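PDB 3SUK: cerato-platanin-like protein from Moniliophthora perniciosa, which is of unknown function but belongs to the secreted cerato-platanin family, whose members have a double-psi beta-barrel fold. Local coordinates for residues S51-G54 with A60-N63. Numbering follows the deposited sequence.
Sequences SDIG and ACGN
Ile53 lays its longer branch over the start of the turn at Ala60. CB branches two ways. With chi1 at -72°, CG1 stands beside the backbone N and anti to the carbonyl carbon, a rotation that turns it over residues 60-63. There Ile53 CG1 lies over the face of the Ala60-Cys61 peptide, above Ala60 C at 3.7 Å, and 3.9 Å from Ala60 CB. Ile53 CD1 continues over the same face, 3.8 Å from Ala60 O and 4.0 Å from Cys61 CA. The other branch approaches more loosely, with Ile53 CG2 4.3 Å from Cys61 SG. That sulfur is bonded to Cys24, so the isoleucine packs against one of the disulfides of the fold.

Both segments belong to the long connection between strands 47-50 and 64-71 of the double-psi beta barrel, the fold of the cerato-platanins. Residues 60-63 form a type II beta turn closed by Asn63 N to Ala60 O at 3.0 Å, so the carbonyl oxygen beside the isoleucine already has its hydrogen bond. Trimming Ile53 to an alanine would probably open a gap over the Ala60-Cys61 peptide and beside the disulfide.

Next to this, Ala60 CB sits 3.4 Å from Asp52 O, a snug van der Waals contact. The Asp52 carboxylate looks elsewhere for its partner: OD2 hydrogen-bonds the hydroxyl of Tyr65, which Asn63 ND2 also engages, linking the two segments indirectly through one phenol.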
ATOM      1  N   SER A  51      -0.643   8.877  -1.750  1.00  9.44           N
ATOM      2  CA  SER A  51      -0.643  10.240  -2.291  1.00  9.12           C
ATOM      3  C   SER A  51       0.638  10.561  -3.035  1.00 10.36           C
ATOM      4  O   SER A  51       0.699  11.504  -3.781  1.00 10.57           O
ATOM      5  CB  SER A  51      -0.936  11.273  -1.196  1.00 10.36           C
ATOM      6  OG  SER A  51      -0.156  11.119  -0.065  1.00 10.87           O
ATOM      7  N   ASP A  52       1.656   9.727  -2.857  1.00  9.00           N
ATOM      8  CA  ASP A  52       2.898   9.858  -3.640  1.00 10.62           C
ATOM      9  C   ASP A  52       2.641   9.581  -5.120  1.00 10.29           C
ATOM     10  O   ASP A  52       3.374  10.000  -5.950  1.00 10.92           O
ATOM     11  CB  ASP A  52       4.035   8.949  -3.136  1.00  9.46           C
ATOM     12  CG  ASP A  52       4.662   9.430  -1.851  1.00 10.38           C
ATOM     13  OD1 ASP A  52       4.279  10.461  -1.353  1.00 14.28           O
ATOM     14  OD2 ASP A  52       5.566   8.774  -1.381  1.00 12.56           O
ATOM     15  N   ILE A  53       1.623   8.786  -5.384  1.00  9.08           N
ATOM     16  CA  ILE A  53       1.241   8.457  -6.734  1.00  9.31           C
ATOM     17  C   ILE A  53       0.141   9.464  -7.158  1.00 12.24           C
ATOM     18  O   ILE A  53      -0.960   9.411  -6.695  1.00 10.45           O
ATOM     19  CB  ILE A  53       0.727   6.984  -6.826  1.00  9.96           C
ATOM     20  CG1 ILE A  53       1.899   6.004  -6.666  1.00  7.80           C
ATOM     21  CG2 ILE A  53       0.035   6.756  -8.133  1.00  9.87           C
ATOM     22  CD1 ILE A  53       1.492   4.577  -6.328  1.00  9.33           C
ATOM     23  N   GLY A  54       0.537  10.381  -8.028  1.00 11.86           N
ATOM     24  CA  GLY A  54      -0.330  11.429  -8.539  1.00 14.07           C
ATOM     25  C   GLY A  54      -1.479  10.894  -9.355  1.00 14.88           C
ATOM     26  O   GLY A  54      -2.523  11.470  -9.414  1.00 19.08           O
ATOM     27  N   ALA A  60       6.158   7.050  -9.207  1.00  8.04           N
ATOM     28  CA  ALA A  60       6.063   6.475  -7.871  1.00  8.24           C
ATOM     29  C   ALA A  60       5.267   5.144  -7.854  1.00  8.45           C
ATOM     30  O   ALA A  60       5.222   4.467  -6.867  1.00  8.24           O
ATOM     31  CB  ALA A  60       5.475   7.482  -6.904  1.00  9.21           C
ATOM     32  N   CYS A  61       4.747   4.757  -9.010  1.00  8.09           N
ATOM     33  CA  CYS A  61       4.095   3.443  -9.134  1.00  8.66           C
ATOM     34  C   CYS A  61       5.086   2.333  -8.813  1.00  8.11           C
ATOM     35  O   CYS A  61       6.127   2.240  -9.426  1.00  8.53           O
ATOM     36  CB  CYS A  61       3.570   3.219 -10.589  1.00  7.48           C
ATOM     37  SG  CYS A  61       2.003   4.140 -10.907  1.00  9.99           S
ATOM     38  N   GLY A  62       4.711   1.502  -7.860  1.00  8.23           N
ATOM     39  CA  GLY A  62       5.580   0.430  -7.407  1.00  7.24           C
ATOM     40  C   GLY A  62       6.488   0.770  -6.233  1.00  8.91           C
ATOM     41  O   GLY A  62       7.170  -0.081  -5.738  1.00 10.33           O
ATOM     42  N   ASN A  63       6.400   1.983  -5.710  1.00  7.89           N
ATOM     43  CA  ASN A  63       7.244   2.313  -4.594  1.00  8.07           C
ATOM     44  C   ASN A  63       6.983   1.414  -3.402  1.00  6.56           C
ATOM     45  O   ASN A  63       5.889   1.054  -3.107  1.00  7.13           O
ATOM     46  CB  ASN A  63       7.095   3.768  -4.177  1.00 10.05           C
ATOM     47  CG  ASN A  63       7.899   4.731  -5.063  1.00 10.70           C
ATOM     48  OD1 ASN A  63       8.582   4.339  -5.963  1.00 11.21           O
ATOM     49  ND2 ASN A  63       7.729   5.970  -4.810  1.00 12.30           N
TER